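Local atomic coordinates of Lysine/ornithine decarboxylase (Selenomonas ruminantium, PDB entry 5GJO), a protein that decarboxylates L-lysine and L-ornithine with similar efficiency, using pyridoxal 5'-phosphate as cofactor, to give cadaverine and putrescine for polyamine synthesis. Residues Lys10-Leu15 / Gly342-Val347; Leu306-Lys311 / Ser317-Pro322. The protein carries 2 engineered substitutions. All blocks are in the same frame, centred on the assembly; numbering follows the deposited sequence.

Contact 1: Lys10-Leu15 / Gly342-Val347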
loop_
_atom_site.group_PDB
_atom_site.type_symbol
_atom_site.label_atom_id
_atom_site.label_comp_id
_atom_site.label_asym_id
_atom_site.label_seq_id
_atom_site.Cartn_x
_atom_site.Cartn_y
_atom_site.Cartn_z
ATOM N N LYS A 10 23.214 -20.649 -3.632
ATOM C CA LYS A 10 23.190 -21.277 -4.954
ATOM C C LYS A 10 21.823 -21.252 -5.600
ATOM O O LYS A 10 21.697 -20.967 -6.785
ATOM C CB LYS A 10 23.717 -22.722 -4.835
ATOM C CG LYS A 10 23.710 -23.367 -6.210
ATOM C CD LYS A 10 24.023 -24.848 -6.226
ATOM C CE LYS A 10 23.927 -25.339 -7.688
ATOM N NZ LYS A 10 24.471 -26.733 -7.707
ATOM N N GLU A 11 20.788 -21.562 -4.812
ATOM C CA GLU A 11 19.391 -21.500 -5.268
ATOM C C GLU A 11 19.006 -20.123 -5.690
ATOM O O GLU A 11 18.268 -19.953 -6.625
ATOM C CB GLU A 11 18.454 -22.041 -4.199
ATOM C CG GLU A 11 18.695 -23.534 -3.929
ATOM C CD GLU A 11 17.998 -24.052 -2.712
ATOM O OE1 GLU A 11 17.667 -23.297 -1.778
ATOM O OE2 GLU A 11 17.836 -25.288 -2.621
ATOM N N VAL A 12 19.379 -19.142 -4.884
ATOM C CA VAL A 12 19.148 -17.734 -5.250
ATOM C C VAL A 12 19.698 -17.422 -6.620
ATOM O O VAL A 12 18.996 -16.856 -7.500
ATOM C CB VAL A 12 19.693 -16.717 -4.179
ATOM C CG1 VAL A 12 19.629 -15.293 -4.698
ATOM C CG2 VAL A 12 18.883 -16.821 -2.928
ATOM N N LYS A 13 20.917 -17.861 -6.867
ATOM C CA LYS A 13 21.580 -17.599 -8.136
ATOM C C LYS A 13 20.850 -18.230 -9.356
ATOM O O LYS A 13 20.607 -17.570 -10.366
ATOM C CB LYS A 13 22.989 -18.165 -8.064
ATOM C CG LYS A 13 23.816 -18.090 -9.329
ATOM C CD LYS A 13 25.265 -18.671 -9.193
ATOM C CE LYS A 13 26.128 -18.116 -10.370
ATOM N NZ LYS A 13 27.463 -18.752 -10.560
ATOM N N THR A 14 20.498 -19.520 -9.229
ATOM C CA THR A 14 19.876 -20.223 -10.303
ATOM C C THR A 14 18.436 -19.721 -10.513
ATOM O O THR A 14 17.999 -19.489 -11.660
ATOM C CB THR A 14 20.003 -21.727 -10.159
ATOM O OG1 THR A 14 19.314 -22.251 -9.021
ATOM C CG2 THR A 14 21.586 -22.122 -10.095
ATOM N N LEU A 15 17.730 -19.475 -9.418
ATOM C CA LEU A 15 16.376 -18.937 -9.544
ATOM C C LEU A 15 16.410 -17.598 -10.281
ATOM O O LEU A 15 15.598 -17.327 -11.178
ATOM C CB LEU A 15 15.693 -18.814 -8.152
ATOM C CG LEU A 15 15.212 -20.148 -7.558
ATOM C CD1 LEU A 15 15.030 -19.968 -6.050
ATOM C CD2 LEU A 15 13.869 -20.484 -8.206
ATOM N N GLY A 342 23.557 -5.878 -9.780
ATOM C CA GLY A 342 23.368 -7.252 -10.248
ATOM C C GLY A 342 23.440 -8.324 -9.155
ATOM O O GLY A 342 22.929 -9.455 -9.378
ATOM N N ASP A 343 24.025 -8.008 -7.969
ATOM C CA ASP A 343 24.028 -8.925 -6.816
ATOM C C ASP A 343 22.572 -9.101 -6.351
ATOM O O ASP A 343 21.749 -8.154 -6.458
ATOM C CB ASP A 343 24.883 -8.436 -5.633
ATOM C CG ASP A 343 26.422 -8.464 -5.916
ATOM O OD1 ASP A 343 26.839 -9.060 -6.912
ATOM O OD2 ASP A 343 27.146 -7.903 -5.066
ATOM N N LYS A 344 22.240 -10.309 -5.923
ATOM C CA LYS A 344 20.936 -10.573 -5.354
ATOM C C LYS A 344 21.070 -10.629 -3.850
ATOM O O LYS A 344 22.035 -11.131 -3.341
ATOM C CB LYS A 344 20.335 -11.877 -5.873
ATOM C CG LYS A 344 19.850 -11.810 -7.311
ATOM C CD LYS A 344 21.027 -11.874 -8.251
ATOM C CE LYS A 344 20.603 -11.760 -9.695
ATOM N NZ LYS A 344 20.324 -10.372 -10.162
ATOM N N VAL A 345 20.089 -10.075 -3.169
ATOM C CA VAL A 345 19.938 -10.247 -1.748
ATOM C C VAL A 345 18.679 -11.038 -1.465
ATOM O O VAL A 345 17.748 -11.145 -2.331
ATOM C CB VAL A 345 19.930 -8.904 -0.949
ATOM C CG1 VAL A 345 21.267 -8.202 -1.145
ATOM C CG2 VAL A 345 18.747 -8.022 -1.268
ATOM N N LEU A 346 18.662 -11.572 -0.250
ATOM C CA LEU A 346 17.567 -12.459 0.172
ATOM C C LEU A 346 16.888 -11.989 1.419
ATOM O O LEU A 346 17.556 -11.703 2.401
ATOM C CB LEU A 346 18.098 -13.885 0.355
ATOM C CG LEU A 346 17.128 -14.978 0.843
ATOM C CD1 LEU A 346 16.173 -15.398 -0.255
ATOM C CD2 LEU A 346 17.861 -16.235 1.432
ATOM N N VAL A 347 15.542 -11.934 1.412
ATOM C CA VAL A 347 14.819 -11.598 2.597
ATOM C C VAL A 347 13.946 -12.795 3.013
ATOM O O VAL A 347 13.136 -13.327 2.188
ATOM C CB VAL A 347 13.921 -10.350 2.436
ATOM C CG1 VAL A 347 13.313 -9.932 3.768
ATOM C CG2 VAL A 347 14.747 -9.216 1.901
#

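Contact 2: Leu306-Lys311 / Ser317-Pro322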
loop_
_atom_site.group_PDB
_atom_site.type_symbol
_atom_site.label_atom_id
_atom_site.label_comp_id
_atom_site.label_asym_id
_atom_site.label_seq_id
_atom_site.Cartn_x
_atom_site.Cartn_y
_atom_site.Cartn_z
ATOM N N LEU A 306 17.154 -9.424 6.458
ATOM C CA LEU A 306 17.889 -9.267 5.229
ATOM C C LEU A 306 19.167 -10.048 5.264
ATOM O O LEU A 306 19.915 -9.938 6.229
ATOM C CB LEU A 306 18.134 -7.747 4.992
ATOM C CG LEU A 306 19.024 -7.424 3.800
ATOM C CD1 LEU A 306 18.379 -7.821 2.453
ATOM C CD2 LEU A 306 19.249 -5.960 3.821
ATOM N N HIS A 307 19.457 -10.794 4.206
ATOM C CA HIS A 307 20.680 -11.560 4.054
ATOM C C HIS A 307 21.425 -11.119 2.820
ATOM O O HIS A 307 20.892 -11.198 1.716
ATOM C CB HIS A 307 20.422 -13.082 4.001
ATOM C CG HIS A 307 19.581 -13.552 5.151
ATOM N ND1 HIS A 307 18.183 -13.656 5.105
ATOM C CD2 HIS A 307 19.917 -13.808 6.428
ATOM C CE1 HIS A 307 17.723 -14.014 6.291
ATOM N NE2 HIS A 307 18.741 -14.080 7.120
ATOM N N CYS A 308 22.670 -10.716 3.000
ATOM C CA CYS A 308 23.549 -10.323 1.874
ATOM C C CYS A 308 24.563 -11.413 1.691
ATOM O O CYS A 308 24.984 -12.050 2.633
ATOM C CB CYS A 308 24.258 -9.000 2.168
ATOM S SG CYS A 308 23.128 -7.624 2.446
ATOM N N PHE A 309 25.021 -11.627 0.515
ATOM C CA PHE A 309 26.022 -12.702 0.323
ATOM C C PHE A 309 27.429 -12.027 0.050
ATOM O O PHE A 309 27.518 -10.927 -0.524
ATOM C CB PHE A 309 25.540 -13.610 -0.827
ATOM C CG PHE A 309 24.211 -14.285 -0.592
ATOM C CD1 PHE A 309 24.079 -15.345 0.282
ATOM C CD2 PHE A 309 23.055 -13.828 -1.217
ATOM C CE1 PHE A 309 22.898 -15.974 0.517
ATOM C CE2 PHE A 309 21.847 -14.456 -0.965
ATOM C CZ PHE A 309 21.747 -15.495 -0.087
ATOM N N GLY A 310 28.519 -12.686 0.412
ATOM C CA GLY A 310 29.891 -12.150 0.220
ATOM C C GLY A 310 30.661 -12.278 1.508
ATOM O O GLY A 310 30.094 -12.012 2.581
ATOM N N LYS A 311 31.958 -12.656 1.435
ATOM C CA LYS A 311 32.759 -13.053 2.655
ATOM C C LYS A 311 33.760 -11.992 3.208
ATOM O O LYS A 311 34.458 -12.297 4.236
ATOM C CB LYS A 311 33.561 -14.391 2.421
ATOM C CG LYS A 311 32.743 -15.601 1.918
ATOM C CD LYS A 311 33.642 -16.794 1.564
ATOM C CE LYS A 311 32.881 -17.885 0.808
ATOM N NZ LYS A 311 33.160 -19.232 1.388
ATOM N N SER A 317 25.588 0.183 6.127
ATOM C CA SER A 317 25.053 0.497 4.790
ATOM C C SER A 317 23.561 0.796 4.829
ATOM O O SER A 317 22.850 0.317 5.690
ATOM C CB SER A 317 25.340 -0.623 3.830
ATOM O OG SER A 317 26.735 -1.041 3.845
ATOM N N THR A 318 23.094 1.592 3.850
ATOM C CA THR A 318 21.698 1.874 3.694
ATOM C C THR A 318 21.127 1.160 2.456
ATOM O O THR A 318 21.817 1.103 1.446
ATOM C CB THR A 318 21.506 3.367 3.635
ATOM O OG1 THR A 318 21.787 3.957 4.930
ATOM C CG2 THR A 318 20.077 3.788 3.263
ATOM N N PHE A 319 19.883 0.667 2.551
ATOM C CA PHE A 319 19.206 0.004 1.447
ATOM C C PHE A 319 17.954 0.778 1.196
ATOM O O PHE A 319 17.185 1.030 2.159
ATOM C CB PHE A 319 18.858 -1.449 1.824
ATOM C CG PHE A 319 20.057 -2.354 1.869
ATOM C CD1 PHE A 319 20.868 -2.383 2.973
ATOM C CD2 PHE A 319 20.378 -3.146 0.786
ATOM C CE1 PHE A 319 21.952 -3.234 2.989
ATOM C CE2 PHE A 319 21.457 -4.010 0.812
ATOM C CZ PHE A 319 22.288 -3.974 1.917
ATOM N N GLY A 320 17.699 1.093 -0.072
ATOM C CA GLY A 320 16.452 1.789 -0.453
ATOM C C GLY A 320 15.805 0.985 -1.556
ATOM O O GLY A 320 16.443 0.145 -2.205
ATOM N N GLY A 321 14.530 1.292 -1.743
ATOM C CA GLY A 321 13.758 0.686 -2.802
ATOM C C GLY A 321 13.855 1.477 -4.097
ATOM O O GLY A 321 14.555 2.469 -4.195
ATOM N N PRO A 322 13.119 1.029 -5.123
ATOM C CA PRO A 322 13.295 1.537 -6.473
ATOM C C PRO A 322 12.426 2.737 -6.836
ATOM O O PRO A 322 12.519 3.237 -7.961
ATOM C CB PRO A 322 12.860 0.336 -7.338
ATOM C CG PRO A 322 11.776 -0.318 -6.499
ATOM C CD PRO A 322 12.349 -0.225 -5.078
#

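Contact 1: Lys10-Leu15 / Gly342-Val347
Val12 divides its two methyl groups between two residues of strand 344-347: CG1 lies 3.7 Å from CB of Lys344, and CG2 lies 4.1 Å from CD1 of Leu346. The closest CA atoms of the two segments, Val12 CA and Lys344 CA, are 7.4 Å apart, a gap that a short branched side chain can span. CG1 stands anti to the backbone N (chi1 171°), which places the second branch, CG2, beside that N and lets each methyl serve a different strand residue. Lys344 and Leu346 alternate with Val345, which points away from the helix, as expected of an extended strand. Leucine suits its position because CD1 at its branched end reaches the valine. Val12 also touches Val269 of strand 266-276, so the N-terminal helix 9-18 packs on the outside of the mixed β-sheet domain, distinct from the PLP-binding barrel in this two-domain class-II decarboxylase. No hydrogen bond joins the two segments. Lysine contributes only its aliphatic root to the overlap; beyond it the chain bends at chi2 (77°) and chi4, and NZ hydrogen-bonds to OG of Ser271 on strand 266-276 and to O of Gly342 (2.9 Å), which draws the ammonium off and leaves an apolar surface facing the valine.

Contact 2: Leu306-Lys311 / Ser317-Pro322
Leu306 holds one methyl, CD2, squarely over a face of the Phe319 ring. The carbon stands 3.9 Å from the ring centroid and only 7° off the ring normal, a CH-pi contact in which the methyl hydrogens meet the pi cloud. A trans first torsion extends the branched end of the leucine toward the phenyl group. Cys308, two residues on and with its CB likewise directed at the other segment, comes in at a different angle: SG meets CZ of Phe319 at 3.8 Å, but lies 61° off the normal and 4.9 Å from the centroid, an oblique sulfur-aromatic contact. The thiol suits this place as a compact, polarisable group beside the ring, while leucine suits the centre of the face with a methyl at the end of a longer arm. Phenylalanine supplies the reach, since the CA atoms of Leu306 and Phe319 are 10.1 Å apart and the two strands do not pair here. Within the sheet, Phe319 also meets the ring of Tyr284, planes at about 45°, and the side chain of Leu286, both on strand 283-286. Leu306 packs further on Tyr331 and Phe334, so side chains from strands 306-307, 315-320, 283-286, 329-336 and 344-347 converge on this cluster inside the curled β-sheet domain.

How the contacts relate
The centres of the two contacts are about 12 Å apart, and strand 344-347 joins them. Helix 9-18 lies against one face of this strand, while on its other face CG2 of Val345 lies 3.7 Å from CD1 of Leu306 and so joins the cluster of contact 2. Strands 306-307 and 344-347 are antiparallel neighbours, with a probable hydrogen bond of 2.8 Å from His307 N to Leu346 O. Both contacts lie away from the annotated cofactor and catalytic residues, although beyond Phe319 the chain continues to Gly321 and Pro322, whose carbonyl oxygens accept hydrogen bonds from Lys152 NZ and Asn95 ND2 of the second subunit, shortly before Cys324, probably the proton donor shared across the dimer.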